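Local coordinates for protein beta-L-arabinobiosidase (Bacteroides thetaiotaomicron, PDB 5MQR) that probably hydrolyses glycosidic bonds of L-arabinose-containing chains in complex plant pectin for a gut bacterium, at residues A[727-739]-A[770-782]. Sequence-based numbering, arbitrary orientation.
Sequences YLDQIIHTWYRGN and FMLDMTKDLETEY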
ATOM      1  N   TYR A 727     -16.584  26.481  -2.721  1.00 24.88           N
ATOM      2  CA  TYR A 727     -16.423  26.979  -4.102  1.00 24.91           C
ATOM      3  C   TYR A 727     -17.647  26.666  -4.955  1.00 24.86           C
ATOM      4  O   TYR A 727     -18.314  27.577  -5.488  1.00 25.01           O
ATOM      5  CB  TYR A 727     -15.124  26.433  -4.778  1.00 24.19           C
ATOM      6  CG  TYR A 727     -13.894  26.810  -3.976  1.00 23.85           C
ATOM      7  CD1 TYR A 727     -13.461  28.139  -3.915  1.00 23.95           C
ATOM      8  CD2 TYR A 727     -13.228  25.859  -3.210  1.00 23.66           C
ATOM      9  CE1 TYR A 727     -12.360  28.502  -3.147  1.00 24.50           C
ATOM     10  CE2 TYR A 727     -12.146  26.211  -2.410  1.00 23.74           C
ATOM     11  CZ  TYR A 727     -11.717  27.533  -2.386  1.00 24.07           C
ATOM     12  OH  TYR A 727     -10.655  27.880  -1.625  1.00 24.32           O
ATOM     13  N   LEU A 728     -17.938  25.380  -5.078  1.00 24.55           N
ATOM     14  CA  LEU A 728     -19.057  24.938  -5.885  1.00 24.93           C
ATOM     15  C   LEU A 728     -20.441  25.323  -5.280  1.00 25.60           C
ATOM     16  O   LEU A 728     -21.384  25.629  -6.019  1.00 25.45           O
ATOM     17  CB  LEU A 728     -18.953  23.446  -6.151  1.00 24.46           C
ATOM     18  CG  LEU A 728     -19.926  22.920  -7.209  1.00 24.45           C
ATOM     19  CD1 LEU A 728     -19.904  23.719  -8.518  1.00 24.33           C
ATOM     20  CD2 LEU A 728     -19.566  21.464  -7.445  1.00 24.32           C
ATOM     21  N   ASP A 729     -20.551  25.346  -3.953  1.00 25.99           N
ATOM     22  CA  ASP A 729     -21.774  25.842  -3.304  1.00 27.10           C
ATOM     23  C   ASP A 729     -22.122  27.253  -3.826  1.00 26.76           C
ATOM     24  O   ASP A 729     -23.232  27.515  -4.259  1.00 26.57           O
ATOM     25  CB  ASP A 729     -21.593  25.941  -1.787  1.00 28.09           C
ATOM     26  CG  ASP A 729     -21.706  24.611  -1.042  1.00 28.17           C
ATOM     27  OD1 ASP A 729     -22.021  23.525  -1.576  1.00 28.18           O
ATOM     28  OD2 ASP A 729     -21.459  24.706   0.167  1.00 29.64           O
ATOM     29  N   GLN A 730     -21.126  28.132  -3.782  1.00 26.47           N
ATOM     30  CA  GLN A 730     -21.259  29.529  -4.178  1.00 26.79           C
ATOM     31  C   GLN A 730     -21.435  29.719  -5.682  1.00 26.35           C
ATOM     32  O   GLN A 730     -22.286  30.509  -6.103  1.00 26.70           O
ATOM     33  CB  GLN A 730     -20.072  30.352  -3.643  1.00 26.82           C
ATOM     34  CG  GLN A 730     -20.140  30.526  -2.126  1.00 27.40           C
ATOM     35  CD  GLN A 730     -19.031  31.376  -1.537  1.00 27.73           C
ATOM     36  OE1 GLN A 730     -18.600  32.388  -2.128  1.00 29.13           O
ATOM     37  NE2 GLN A 730     -18.563  30.982  -0.363  1.00 27.28           N
ATOM     38  N   ILE A 731     -20.651  28.983  -6.476  1.00 25.76           N
ATOM     39  CA  ILE A 731     -20.748  29.006  -7.939  1.00 25.56           C
ATOM     40  C   ILE A 731     -22.162  28.733  -8.414  1.00 26.04           C
ATOM     41  O   ILE A 731     -22.669  29.452  -9.265  1.00 27.20           O
ATOM     42  CB  ILE A 731     -19.774  28.007  -8.603  1.00 24.89           C
ATOM     43  CG1 ILE A 731     -18.339  28.536  -8.519  1.00 24.72           C
ATOM     44  CG2 ILE A 731     -20.122  27.759 -10.066  1.00 24.69           C
ATOM     45  CD1 ILE A 731     -17.291  27.430  -8.585  1.00 24.27           C
ATOM     46  N   ILE A 732     -22.763  27.680  -7.883  1.00 25.95           N
ATOM     47  CA  ILE A 732     -24.146  27.337  -8.159  1.00 26.61           C
ATOM     48  C   ILE A 732     -25.094  28.420  -7.625  1.00 27.33           C
ATOM     49  O   ILE A 732     -25.946  28.910  -8.380  1.00 27.60           O
ATOM     50  CB  ILE A 732     -24.501  25.931  -7.602  1.00 26.81           C
ATOM     51  CG1 ILE A 732     -23.761  24.874  -8.423  1.00 26.56           C
ATOM     52  CG2 ILE A 732     -26.009  25.656  -7.635  1.00 27.31           C
ATOM     53  CD1 ILE A 732     -23.750  23.516  -7.782  1.00 26.59           C
ATOM     54  N   HIS A 733     -24.956  28.813  -6.360  1.00 27.55           N
ATOM     55  CA  HIS A 733     -25.867  29.833  -5.818  1.00 28.51           C
ATOM     56  C   HIS A 733     -25.756  31.151  -6.586  1.00 28.17           C
ATOM     57  O   HIS A 733     -26.747  31.818  -6.786  1.00 28.62           O
ATOM     58  CB  HIS A 733     -25.682  30.038  -4.313  1.00 29.45           C
ATOM     59  CG  HIS A 733     -26.180  28.888  -3.481  1.00 30.43           C
ATOM     60  ND1 HIS A 733     -25.821  28.712  -2.157  1.00 30.78           N
ATOM     61  CD2 HIS A 733     -26.976  27.836  -3.796  1.00 30.34           C
ATOM     62  CE1 HIS A 733     -26.382  27.608  -1.693  1.00 30.84           C
ATOM     63  NE2 HIS A 733     -27.091  27.064  -2.665  1.00 31.07           N
ATOM     64  N   THR A 734     -24.562  31.482  -7.065  1.00 27.77           N
ATOM     65  CA  THR A 734     -24.359  32.683  -7.869  1.00 27.95           C
ATOM     66  C   THR A 734     -25.200  32.652  -9.167  1.00 27.87           C
ATOM     67  O   THR A 734     -25.844  33.645  -9.501  1.00 28.02           O
ATOM     68  CB  THR A 734     -22.866  32.850  -8.182  1.00 27.88           C
ATOM     69  OG1 THR A 734     -22.161  33.166  -6.973  1.00 28.36           O
ATOM     70  CG2 THR A 734     -22.633  33.930  -9.209  1.00 28.41           C
ATOM     71  N   TRP A 735     -25.196  31.514  -9.871  1.00 27.03           N
ATOM     72  CA  TRP A 735     -26.031  31.345 -11.063  1.00 26.96           C
ATOM     73  C   TRP A 735     -27.513  31.491 -10.750  1.00 27.65           C
ATOM     74  O   TRP A 735     -28.223  32.148 -11.515  1.00 28.32           O
ATOM     75  CB  TRP A 735     -25.792  30.002 -11.784  1.00 26.09           C
ATOM     76  CG  TRP A 735     -24.654  30.014 -12.716  1.00 25.25           C
ATOM     77  CD1 TRP A 735     -23.487  29.326 -12.585  1.00 24.68           C
ATOM     78  CD2 TRP A 735     -24.545  30.763 -13.929  1.00 25.38           C
ATOM     79  NE1 TRP A 735     -22.658  29.592 -13.642  1.00 24.41           N
ATOM     80  CE2 TRP A 735     -23.278  30.488 -14.476  1.00 25.04           C
ATOM     81  CE3 TRP A 735     -25.392  31.637 -14.605  1.00 25.95           C
ATOM     82  CZ2 TRP A 735     -22.847  31.048 -15.681  1.00 25.06           C
ATOM     83  CZ3 TRP A 735     -24.958  32.202 -15.793  1.00 25.98           C
ATOM     84  CH2 TRP A 735     -23.708  31.889 -16.325  1.00 25.67           C
ATOM     85  N   TYR A 736     -27.974  30.902  -9.647  1.00 27.69           N
ATOM     86  CA  TYR A 736     -29.430  30.806  -9.391  1.00 28.76           C
ATOM     87  C   TYR A 736     -30.007  31.913  -8.508  1.00 29.84           C
ATOM     88  O   TYR A 736     -31.215  32.164  -8.543  1.00 30.93           O
ATOM     89  CB  TYR A 736     -29.795  29.430  -8.832  1.00 28.21           C
ATOM     90  CG  TYR A 736     -29.689  28.346  -9.877  1.00 27.65           C
ATOM     91  CD1 TYR A 736     -28.493  27.663 -10.088  1.00 26.88           C
ATOM     92  CD2 TYR A 736     -30.784  28.006 -10.673  1.00 27.94           C
ATOM     93  CE1 TYR A 736     -28.388  26.671 -11.061  1.00 26.73           C
ATOM     94  CE2 TYR A 736     -30.686  27.023 -11.649  1.00 27.56           C
ATOM     95  CZ  TYR A 736     -29.491  26.348 -11.832  1.00 26.90           C
ATOM     96  OH  TYR A 736     -29.388  25.378 -12.788  1.00 26.25           O
ATOM     97  N   ARG A 737     -29.158  32.556  -7.712  1.00 30.29           N
ATOM     98  CA  ARG A 737     -29.604  33.584  -6.775  1.00 31.51           C
ATOM     99  C   ARG A 737     -28.779  34.861  -6.824  1.00 31.99           C
ATOM    100  O   ARG A 737     -28.998  35.761  -6.030  1.00 32.14           O
ATOM    101  CB  ARG A 737     -29.575  33.006  -5.365  1.00 31.40           C
ATOM    102  CG  ARG A 737     -30.550  31.853  -5.191  1.00 31.54           C
ATOM    103  CD  ARG A 737     -30.125  30.922  -4.094  1.00 31.25           C
ATOM    104  NE  ARG A 737     -30.944  29.713  -4.090  1.00 31.59           N
ATOM    105  CZ  ARG A 737     -30.941  28.791  -3.130  1.00 31.25           C
ATOM    106  NH1 ARG A 737     -30.147  28.910  -2.076  1.00 30.78           N
ATOM    107  NH2 ARG A 737     -31.747  27.741  -3.228  1.00 31.36           N
ATOM    108  N   GLY A 738     -27.864  34.971  -7.775  1.00 32.44           N
ATOM    109  CA  GLY A 738     -26.909  36.065  -7.754  1.00 33.51           C
ATOM    110  C   GLY A 738     -27.354  37.311  -8.479  1.00 34.32           C
ATOM    111  O   GLY A 738     -26.572  38.231  -8.596  1.00 34.96           O
ATOM    112  N   ASN A 739     -28.588  37.337  -8.975  1.00 35.81           N
ATOM    113  CA  ASN A 739     -29.142  38.471  -9.714  1.00 37.63           C
ATOM    114  C   ASN A 739     -30.348  39.032  -8.933  1.00 39.74           C
ATOM    115  O   ASN A 739     -31.499  38.675  -9.206  1.00 39.58           O
ATOM    116  CB  ASN A 739     -29.534  38.003 -11.123  1.00 37.35           C
ATOM    117  CG  ASN A 739     -30.269  39.066 -11.931  1.00 38.07           C
ATOM    118  OD1 ASN A 739     -30.090  40.261 -11.725  1.00 39.29           O
ATOM    119  ND2 ASN A 739     -31.092  38.622 -12.867  1.00 37.78           N
ATOM    120  N   PHE A 770     -27.978  20.866   0.846  1.00 33.98           N
ATOM    121  CA  PHE A 770     -27.683  21.705  -0.307  1.00 33.50           C
ATOM    122  C   PHE A 770     -28.618  21.369  -1.501  1.00 32.94           C
ATOM    123  O   PHE A 770     -29.224  22.280  -2.094  1.00 32.38           O
ATOM    124  CB  PHE A 770     -26.209  21.585  -0.737  1.00 32.63           C
ATOM    125  CG  PHE A 770     -25.881  22.409  -1.946  1.00 32.34           C
ATOM    126  CD1 PHE A 770     -26.114  21.910  -3.235  1.00 32.16           C
ATOM    127  CD2 PHE A 770     -25.412  23.711  -1.803  1.00 32.11           C
ATOM    128  CE1 PHE A 770     -25.859  22.696  -4.352  1.00 31.71           C
ATOM    129  CE2 PHE A 770     -25.139  24.486  -2.917  1.00 31.80           C
ATOM    130  CZ  PHE A 770     -25.367  23.976  -4.192  1.00 31.52           C
HETATM  131  N   MSE A 771     -28.703  20.075  -1.836  1.00 32.37           N
HETATM  132  CA  MSE A 771     -29.534  19.562  -2.924  1.00 33.21           C
HETATM  133  C   MSE A 771     -30.992  19.879  -2.660  1.00 33.31           C
HETATM  134  O   MSE A 771     -31.635  20.436  -3.522  1.00 33.30           O
HETATM  135  CB  MSE A 771     -29.277  18.068  -3.126  1.00 34.98           C
HETATM  136  CG  MSE A 771     -30.056  17.378  -4.256  1.00 38.16           C
HETATM  137 SE   MSE A 771     -31.825  16.827  -3.556  1.00 44.39          SE
HETATM  138  CE  MSE A 771     -31.221  15.402  -2.324  1.00 44.42           C
ATOM    139  N   LEU A 772     -31.524  19.558  -1.482  1.00 33.44           N
ATOM    140  CA  LEU A 772     -32.951  19.805  -1.168  1.00 34.54           C
ATOM    141  C   LEU A 772     -33.307  21.287  -1.294  1.00 34.67           C
ATOM    142  O   LEU A 772     -34.366  21.640  -1.855  1.00 34.45           O
ATOM    143  CB  LEU A 772     -33.327  19.291   0.227  1.00 35.48           C
ATOM    144  CG  LEU A 772     -33.278  17.761   0.464  1.00 36.13           C
ATOM    145  CD1 LEU A 772     -33.478  17.384   1.932  1.00 36.54           C
ATOM    146  CD2 LEU A 772     -34.314  17.043  -0.383  1.00 37.07           C
ATOM    147  N   ASP A 773     -32.402  22.146  -0.819  1.00 33.64           N
ATOM    148  CA  ASP A 773     -32.581  23.603  -0.902  1.00 33.83           C
ATOM    149  C   ASP A 773     -32.542  24.182  -2.337  1.00 33.26           C
ATOM    150  O   ASP A 773     -33.064  25.258  -2.560  1.00 33.32           O
ATOM    151  CB  ASP A 773     -31.550  24.307   0.003  1.00 33.36           C
ATOM    152  CG  ASP A 773     -31.634  25.822  -0.066  1.00 33.62           C
ATOM    153  OD1 ASP A 773     -32.540  26.422   0.561  1.00 33.97           O
ATOM    154  OD2 ASP A 773     -30.790  26.402  -0.784  1.00 33.65           O
HETATM  155  N   MSE A 774     -31.919  23.474  -3.280  1.00 33.31           N
HETATM  156  CA  MSE A 774     -31.829  23.890  -4.702  1.00 34.19           C
HETATM  157  C   MSE A 774     -32.979  23.413  -5.582  1.00 34.99           C
HETATM  158  O   MSE A 774     -33.089  23.823  -6.737  1.00 33.81           O
HETATM  159  CB  MSE A 774     -30.506  23.380  -5.316  1.00 33.72           C
HETATM  160  CG  MSE A 774     -29.357  24.371  -5.135  1.00 33.96           C
HETATM  161 SE   MSE A 774     -29.677  26.080  -6.051  1.00 37.14          SE
HETATM  162  CE  MSE A 774     -29.777  25.410  -7.910  1.00 35.50           C
ATOM    163  N   THR A 775     -33.835  22.548  -5.035  1.00 36.12           N
ATOM    164  CA  THR A 775     -34.918  21.878  -5.779  1.00 37.72           C
ATOM    165  C   THR A 775     -35.891  22.873  -6.459  1.00 37.82           C
ATOM    166  O   THR A 775     -36.136  22.757  -7.659  1.00 38.50           O
ATOM    167  CB  THR A 775     -35.601  20.822  -4.846  1.00 38.66           C
ATOM    168  OG1 THR A 775     -34.795  19.626  -4.843  1.00 39.88           O
ATOM    169  CG2 THR A 775     -36.967  20.480  -5.233  1.00 39.65           C
ATOM    170  N   LYS A 776     -36.413  23.846  -5.716  1.00 37.94           N
ATOM    171  CA  LYS A 776     -37.327  24.834  -6.292  1.00 39.16           C
ATOM    172  C   LYS A 776     -36.695  25.632  -7.423  1.00 36.68           C
ATOM    173  O   LYS A 776     -37.327  25.825  -8.452  1.00 35.32           O
ATOM    174  CB  LYS A 776     -37.855  25.800  -5.230  1.00 42.40           C
ATOM    175  CG  LYS A 776     -38.807  25.137  -4.255  1.00 45.54           C
ATOM    176  CD  LYS A 776     -39.490  26.162  -3.346  1.00 48.37           C
ATOM    177  CE  LYS A 776     -39.951  25.535  -2.034  1.00 49.99           C
ATOM    178  NZ  LYS A 776     -41.203  26.198  -1.558  1.00 52.58           N
ATOM    179  N   ASP A 777     -35.442  26.045  -7.225  1.00 34.89           N
ATOM    180  CA  ASP A 777     -34.686  26.793  -8.226  1.00 34.46           C
ATOM    181  C   ASP A 777     -34.561  26.009  -9.522  1.00 33.41           C
ATOM    182  O   ASP A 777     -34.664  26.595 -10.611  1.00 32.86           O
ATOM    183  CB  ASP A 777     -33.274  27.131  -7.759  1.00 34.55           C
ATOM    184  CG  ASP A 777     -33.246  27.887  -6.456  1.00 35.70           C
ATOM    185  OD1 ASP A 777     -33.507  27.240  -5.395  1.00 37.45           O
ATOM    186  OD2 ASP A 777     -32.933  29.103  -6.489  1.00 36.23           O
ATOM    187  N   LEU A 778     -34.336  24.696  -9.402  1.00 32.61           N
ATOM    188  CA  LEU A 778     -34.240  23.817 -10.567  1.00 32.01           C
ATOM    189  C   LEU A 778     -35.574  23.589 -11.261  1.00 32.74           C
ATOM    190  O   LEU A 778     -35.601  23.465 -12.494  1.00 32.43           O
ATOM    191  CB  LEU A 778     -33.596  22.489 -10.216  1.00 31.46           C
ATOM    192  CG  LEU A 778     -32.139  22.593  -9.757  1.00 30.55           C
ATOM    193  CD1 LEU A 778     -31.719  21.233  -9.210  1.00 30.21           C
ATOM    194  CD2 LEU A 778     -31.214  23.093 -10.862  1.00 29.94           C
ATOM    195  N   GLU A 779     -36.668  23.560 -10.500  1.00 33.80           N
ATOM    196  CA  GLU A 779     -38.026  23.452 -11.093  1.00 35.12           C
ATOM    197  C   GLU A 779     -38.371  24.691 -11.877  1.00 34.59           C
ATOM    198  O   GLU A 779     -38.900  24.589 -12.976  1.00 34.94           O
ATOM    199  CB  GLU A 779     -39.131  23.243 -10.038  1.00 36.66           C
ATOM    200  CG  GLU A 779     -39.046  21.946  -9.269  1.00 37.45           C
ATOM    201  CD  GLU A 779     -40.050  21.891  -8.123  1.00 39.09           C
ATOM    202  OE1 GLU A 779     -41.253  21.857  -8.426  1.00 40.00           O
ATOM    203  OE2 GLU A 779     -39.620  21.866  -6.934  1.00 40.67           O
ATOM    204  N   THR A 780     -38.098  25.855 -11.293  1.00 33.68           N
ATOM    205  CA  THR A 780     -38.284  27.119 -11.995  1.00 33.63           C
ATOM    206  C   THR A 780     -37.492  27.126 -13.318  1.00 32.65           C
ATOM    207  O   THR A 780     -38.026  27.509 -14.354  1.00 31.87           O
ATOM    208  CB  THR A 780     -37.873  28.330 -11.119  1.00 33.52           C
ATOM    209  OG1 THR A 780     -38.647  28.321  -9.918  1.00 33.54           O
ATOM    210  CG2 THR A 780     -38.080  29.695 -11.882  1.00 33.56           C
ATOM    211  N   GLU A 781     -36.229  26.689 -13.273  1.00 31.59           N
ATOM    212  CA  GLU A 781     -35.435  26.579 -14.502  1.00 30.83           C
ATOM    213  C   GLU A 781     -36.107  25.655 -15.538  1.00 30.68           C
ATOM    214  O   GLU A 781     -36.274  26.046 -16.714  1.00 30.39           O
ATOM    215  CB  GLU A 781     -34.023  26.087 -14.199  1.00 29.94           C
ATOM    216  CG  GLU A 781     -33.135  25.932 -15.419  1.00 29.18           C
ATOM    217  CD  GLU A 781     -31.739  25.447 -15.078  1.00 28.71           C
ATOM    218  OE1 GLU A 781     -31.548  24.813 -14.011  1.00 27.87           O
ATOM    219  OE2 GLU A 781     -30.834  25.685 -15.913  1.00 28.49           O
ATOM    220  N   TYR A 782     -36.472  24.445 -15.096  1.00 30.13           N
ATOM    221  CA  TYR A 782     -37.070  23.441 -15.976  1.00 30.15           C
ATOM    222  C   TYR A 782     -38.336  23.998 -16.657  1.00 31.19           C
ATOM    223  O   TYR A 782     -38.475  23.932 -17.878  1.00 30.65           O
ATOM    224  CB  TYR A 782     -37.408  22.166 -15.201  1.00 29.94           C
ATOM    225  CG  TYR A 782     -37.845  21.047 -16.102  1.00 30.23           C
ATOM    226  CD1 TYR A 782     -39.131  21.014 -16.641  1.00 30.74           C
ATOM    227  CD2 TYR A 782     -36.967  20.021 -16.443  1.00 29.64           C
ATOM    228  CE1 TYR A 782     -39.508  19.992 -17.491  1.00 31.12           C
ATOM    229  CE2 TYR A 782     -37.351  18.994 -17.284  1.00 29.70           C
ATOM    230  CZ  TYR A 782     -38.614  18.982 -17.805  1.00 30.24           C
ATOM    231  OH  TYR A 782     -38.980  17.958 -18.650  1.00 30.74           O
TER
HETATM  232  O   HOH W   1     -28.757  25.088  -1.802  1.00 33.71           O
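The methyl CE of M774 sits over one face of the Y736 ring, 3.5 Å from its centroid in a CH-pi contact, while E781 OE1 lies at the ring's edge and takes a 2.5 Å hydrogen bond from Y736 OH. Bends at chi2 and chi3 (-63° and -62°) fold M774 back so that its SE also meets the edge of the H733 ring and one face of the R737 guanidinium. H733 has R737 NH1 above one face and D729 O on the other; the F770 ring runs nearly parallel but slid aside, and F770's edge meets I732 CG2. A water links H733 NE2 to F770 O and D773 OD2.

In its own plane, R737 grips two carboxylates. NE and NH2 take D777 side-on, with NH2 2.8 Å from D777 OD1, whereas NH1 and NH2 converge end-on on D773 OD2, each at 2.9 Å. D773 is exposed, Y736 buried.

Y736 fits knob-into-hole among M774, D777, L778 and E781. The axes cross at 40°, 11.0 Å apart, in what is probably a six-hairpin glycosidase domain. R761 of helix 754-765 makes a salt bridge with D729 and a cation-pi contact with F770; helices 820-839 and 843-864 pack on helix 768-788.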